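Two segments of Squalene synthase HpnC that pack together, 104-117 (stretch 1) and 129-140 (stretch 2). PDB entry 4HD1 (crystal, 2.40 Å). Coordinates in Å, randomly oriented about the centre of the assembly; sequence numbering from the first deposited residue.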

# COMPACT_ATOMS: atom_id res chain seq x y z
N GLU A 104 -4.70 -14.23 -3.27
CA GLU A 104 -3.54 -13.98 -2.41
C GLU A 104 -3.31 -12.51 -2.00
O GLU A 104 -3.06 -12.23 -0.83
N PRO A 105 -3.40 -11.56 -2.96
CA PRO A 105 -3.15 -10.17 -2.54
C PRO A 105 -4.15 -9.65 -1.51
O PRO A 105 -3.76 -8.89 -0.62
N PHE A 106 -5.41 -10.04 -1.64
CA PHE A 106 -6.44 -9.64 -0.66
C PHE A 106 -6.13 -10.21 0.72
O PHE A 106 -6.17 -9.48 1.72
N LEU A 107 -5.81 -11.51 0.77
CA LEU A 107 -5.41 -12.18 2.02
C LEU A 107 -4.14 -11.57 2.63
O LEU A 107 -3.97 -11.60 3.84
N ARG A 108 -3.26 -11.04 1.79
CA ARG A 108 -2.02 -10.42 2.29
C ARG A 108 -2.26 -9.06 2.92
O ARG A 108 -1.63 -8.71 3.92
N LEU A 109 -3.19 -8.30 2.35
CA LEU A 109 -3.58 -7.01 2.91
C LEU A 109 -4.23 -7.17 4.28
O LEU A 109 -4.04 -6.33 5.16
N ILE A 110 -5.00 -8.26 4.43
CA ILE A 110 -5.62 -8.63 5.70
C ILE A 110 -4.53 -9.01 6.71
O ILE A 110 -4.55 -8.55 7.85
N GLU A 111 -3.58 -9.82 6.26
CA GLU A 111 -2.43 -10.24 7.06
C GLU A 111 -1.54 -9.06 7.46
O GLU A 111 -0.96 -9.08 8.55
N ALA A 112 -1.44 -8.04 6.61
CA ALA A 112 -0.64 -6.84 6.91
C ALA A 112 -1.07 -6.20 8.23
O ALA A 112 -0.23 -5.75 9.01
N ASN A 113 -2.38 -6.16 8.46
CA ASN A 113 -2.95 -5.65 9.69
C ASN A 113 -2.52 -6.49 10.91
O ASN A 113 -2.19 -5.94 11.96
N ARG A 114 -2.50 -7.82 10.76
CA ARG A 114 -2.02 -8.72 11.82
C ARG A 114 -0.53 -8.52 12.08
O ARG A 114 -0.09 -8.62 13.23
N ARG A 115 0.24 -8.25 11.02
CA ARG A 115 1.68 -8.00 11.15
C ARG A 115 1.93 -6.71 11.93
O ARG A 115 2.83 -6.65 12.76
N ASP A 116 1.11 -5.69 11.65
CA ASP A 116 1.21 -4.41 12.34
C ASP A 116 0.85 -4.53 13.83
O ASP A 116 1.39 -3.80 14.65
N GLN A 117 -0.04 -5.46 14.17
CA GLN A 117 -0.42 -5.72 15.56
C GLN A 117 0.76 -6.23 16.38
O GLN A 117 0.95 -5.83 17.53
N ARG A 129 11.38 -5.14 4.69
CA ARG A 129 11.05 -5.60 3.34
C ARG A 129 9.90 -6.60 3.40
O ARG A 129 8.94 -6.48 2.64
N ASP A 130 9.98 -7.56 4.31
CA ASP A 130 8.97 -8.61 4.44
C ASP A 130 7.58 -8.06 4.80
O ASP A 130 6.57 -8.54 4.28
N TYR A 131 7.54 -7.06 5.68
CA TYR A 131 6.30 -6.37 6.00
C TYR A 131 5.68 -5.74 4.75
O TYR A 131 4.48 -5.87 4.51
N CYS A 132 6.52 -5.07 3.96
CA CYS A 132 6.10 -4.44 2.70
C CYS A 132 5.43 -5.41 1.73
O CYS A 132 4.54 -5.00 0.97
N ARG A 133 5.84 -6.67 1.75
CA ARG A 133 5.22 -7.72 0.93
C ARG A 133 3.74 -7.94 1.26
O ARG A 133 3.02 -8.58 0.48
N TYR A 134 3.29 -7.41 2.40
CA TYR A 134 1.90 -7.57 2.84
C TYR A 134 1.15 -6.25 2.82
O TYR A 134 -0.03 -6.22 2.49
N SER A 135 1.84 -5.17 3.16
CA SER A 135 1.20 -3.87 3.28
C SER A 135 1.20 -3.06 1.99
O SER A 135 0.30 -2.27 1.76
N ALA A 136 2.21 -3.26 1.13
CA ALA A 136 2.39 -2.39 -0.03
C ALA A 136 2.24 -3.12 -1.34
O ALA A 136 1.40 -2.74 -2.17
N ASP A 137 3.05 -4.17 -1.54
CA ASP A 137 3.03 -4.97 -2.77
C ASP A 137 1.64 -5.41 -3.26
O ASP A 137 1.38 -5.37 -4.46
N PRO A 138 0.74 -5.85 -2.35
CA PRO A 138 -0.50 -6.39 -2.91
C PRO A 138 -1.35 -5.37 -3.70
O PRO A 138 -2.04 -5.77 -4.64
N VAL A 139 -1.28 -4.09 -3.35
CA VAL A 139 -2.02 -3.04 -4.07
C VAL A 139 -1.58 -2.99 -5.53
O VAL A 139 -2.43 -3.04 -6.45
N GLY A 140 -0.26 -2.90 -5.74
CA GLY A 140 0.34 -2.90 -7.06
C GLY A 140 -0.07 -4.09 -7.89
O GLY A 140 -0.42 -3.95 -9.06

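The two helices 104-117 and 129-135 cross at 128°, their axes approaching to 7.9 Å, and the backbones come closest at two places, Pro105 with Pro138 and Ala112 with Tyr134. Ala112 points toward the other stretch, its CB 3.4 Å from Tyr134 O and 3.8 Å from Tyr134 CB; a methyl here lets the backbones come together, with the Ala112 and Tyr134 CA atoms 4.9 Å apart. Near the start of stretch 1, proline meets proline: Pro138 points toward stretch 1 and brings its CB to 3.8 Å from Pro105 CB. Leu109, chi1 m and chi2 t, starts sideways but bends its end inward, so that its CG lies 3.7 Å from Pro138 CB and its CD2 4.2 Å from Val139 CG2.

Tyr134 is the main knob. With chi1 m and chi2 near -92°, its ring settles among Arg108, Glu111, Ala112 and Arg115, and it has the largest covered area of the contact. The aliphatic parts of long polar side chains line this hole: Arg108 CG and Glu111 CG each come within 3.7 Å of Tyr134 CD1. Arg115 folds through three successive m rotamers, a compact shape that lays its guanidinium over one face of the ring, CZ 4.0 Å from the ring centroid in an off-centre cation-pi contact. The same fold carries Arg115 NH2 to Asp130 OD1 at 2.6 Å, a salt bridge made at the guanidinium edge while the face stays on the tyrosine.

Arg108, extended beyond its m chi1, instead brings its NH2 to 3.4 Å from Arg133 NH2. These like charges have acidic neighbours within their own stretches: Arg108 NH2 lies 3.0 Å from Glu104 OE2, a charge-only pairing, and Arg133 NH1 3.1 Å from Asp130 OD2. Tyr131, chi1 t, reaches across to place its OH 3.0 Å from Asp116 OD1.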

# COMPACT_ATOMS: atom_id res chain seq x y z
CB GLU A 104 -2.26 -14.59 -3.01
CG GLU A 104 -1.07 -14.57 -2.05
CD GLU A 104 0.24 -14.96 -2.71
OE1 GLU A 104 0.52 -14.52 -3.86
OE2 GLU A 104 1.02 -15.70 -2.07
CB PRO A 105 -3.26 -9.38 -3.84
CG PRO A 105 -2.96 -10.38 -4.91
CD PRO A 105 -3.54 -11.67 -4.42
CB PHE A 106 -7.82 -10.08 -1.12
CG PHE A 106 -8.31 -9.36 -2.34
CD1 PHE A 106 -8.88 -8.09 -2.24
CD2 PHE A 106 -8.21 -9.94 -3.60
CE1 PHE A 106 -9.32 -7.42 -3.36
CE2 PHE A 106 -8.66 -9.28 -4.73
CZ PHE A 106 -9.22 -8.02 -4.61
CB LEU A 107 -5.21 -13.68 1.80
CG LEU A 107 -6.40 -14.55 1.42
CD1 LEU A 107 -5.92 -15.93 0.97
CD2 LEU A 107 -7.40 -14.68 2.56
CB ARG A 108 -0.96 -10.35 1.20
CG ARG A 108 -0.31 -11.70 0.98
CD ARG A 108 0.80 -11.65 -0.04
NE ARG A 108 1.59 -12.87 0.02
CZ ARG A 108 2.58 -13.18 -0.81
NH1 ARG A 108 2.91 -12.35 -1.79
NH2 ARG A 108 3.23 -14.32 -0.67
CB LEU A 109 -4.52 -6.27 1.96
CG LEU A 109 -3.80 -5.67 0.76
CD1 LEU A 109 -4.79 -5.39 -0.35
CD2 LEU A 109 -3.01 -4.42 1.17
CB ILE A 110 -6.64 -9.79 5.52
CG1 ILE A 110 -7.91 -9.26 4.85
CG2 ILE A 110 -6.97 -10.45 6.86
CD1 ILE A 110 -8.90 -10.33 4.44
CB GLU A 111 -1.63 -11.32 6.32
CG GLU A 111 -0.35 -11.79 7.00
CD GLU A 111 -0.58 -12.67 8.23
OE1 GLU A 111 -1.76 -12.96 8.56
OE2 GLU A 111 0.42 -13.08 8.86
CB ALA A 112 -0.73 -5.83 5.78
CB ASN A 113 -4.48 -5.59 9.56
CG ASN A 113 -5.15 -4.88 10.72
OD1 ASN A 113 -5.13 -5.36 11.86
ND2 ASN A 113 -5.77 -3.75 10.43
CB ARG A 114 -2.30 -10.19 11.49
CG ARG A 114 -3.76 -10.52 11.25
CD ARG A 114 -3.95 -12.02 11.07
NE ARG A 114 -5.33 -12.36 10.71
CZ ARG A 114 -5.72 -12.76 9.50
NH1 ARG A 114 -4.84 -12.89 8.51
NH2 ARG A 114 -7.00 -13.03 9.28
CB ARG A 115 2.37 -7.91 9.78
CG ARG A 115 2.03 -9.03 8.81
CD ARG A 115 2.76 -10.31 9.13
NE ARG A 115 4.03 -10.35 8.41
CZ ARG A 115 4.53 -11.45 7.85
NH1 ARG A 115 3.87 -12.59 7.92
NH2 ARG A 115 5.69 -11.39 7.22
CB ASP A 116 0.31 -3.37 11.66
CG ASP A 116 1.01 -2.03 11.43
OD1 ASP A 116 2.21 -2.00 11.09
OD2 ASP A 116 0.33 -0.99 11.57
CB GLN A 117 -1.54 -6.75 15.66
CG GLN A 117 -2.95 -6.22 15.42
CD GLN A 117 -3.98 -7.33 15.24
OE1 GLN A 117 -4.15 -8.18 16.11
NE2 GLN A 117 -4.66 -7.31 14.11
CB ARG A 129 12.28 -6.23 2.68
CG ARG A 129 12.05 -6.76 1.27
CD ARG A 129 12.65 -5.84 0.23
NE ARG A 129 12.52 -6.43 -1.11
CZ ARG A 129 13.26 -6.11 -2.16
NH1 ARG A 129 14.22 -5.21 -2.06
NH2 ARG A 129 13.04 -6.71 -3.32
CB ASP A 130 9.40 -9.68 5.43
CG ASP A 130 8.83 -11.03 5.10
OD1 ASP A 130 7.96 -11.52 5.86
OD2 ASP A 130 9.22 -11.60 4.05
CB TYR A 131 6.52 -5.31 7.09
CG TYR A 131 5.31 -4.43 7.37
CD1 TYR A 131 4.09 -4.99 7.75
CD2 TYR A 131 5.40 -3.04 7.26
CE1 TYR A 131 2.98 -4.18 8.00
CE2 TYR A 131 4.31 -2.23 7.51
CZ TYR A 131 3.10 -2.80 7.88
OH TYR A 131 2.01 -2.00 8.13
CB CYS A 132 7.28 -3.74 2.03
SG CYS A 132 7.84 -2.30 2.94
CB ARG A 133 6.00 -9.03 1.03
CG ARG A 133 7.33 -9.02 0.29
CD ARG A 133 8.16 -10.26 0.58
NE ARG A 133 7.50 -11.49 0.14
CZ ARG A 133 6.86 -12.33 0.95
NH1 ARG A 133 6.80 -12.11 2.26
NH2 ARG A 133 6.28 -13.42 0.44
CB TYR A 134 1.83 -8.22 4.24
CG TYR A 134 2.38 -9.63 4.24
CD1 TYR A 134 1.54 -10.73 4.04
CD2 TYR A 134 3.75 -9.86 4.41
CE1 TYR A 134 2.05 -12.02 4.02
CE2 TYR A 134 4.26 -11.15 4.39
CZ TYR A 134 3.41 -12.22 4.20
OH TYR A 134 3.93 -13.49 4.18
CB SER A 135 1.87 -3.05 4.39
OG SER A 135 3.27 -3.03 4.22
CB ALA A 136 3.74 -1.69 0.04
CB ASP A 137 3.91 -6.22 -2.63
CG ASP A 137 5.38 -5.90 -2.43
OD1 ASP A 137 5.76 -4.70 -2.37
OD2 ASP A 137 6.17 -6.88 -2.33
CB PRO A 138 -1.25 -6.92 -1.68
CG PRO A 138 -0.16 -7.23 -0.71
CD PRO A 138 0.83 -6.12 -0.90
CB VAL A 139 -1.82 -1.65 -3.43
CG1 VAL A 139 -2.71 -0.62 -4.12
CG2 VAL A 139 -2.13 -1.69 -1.93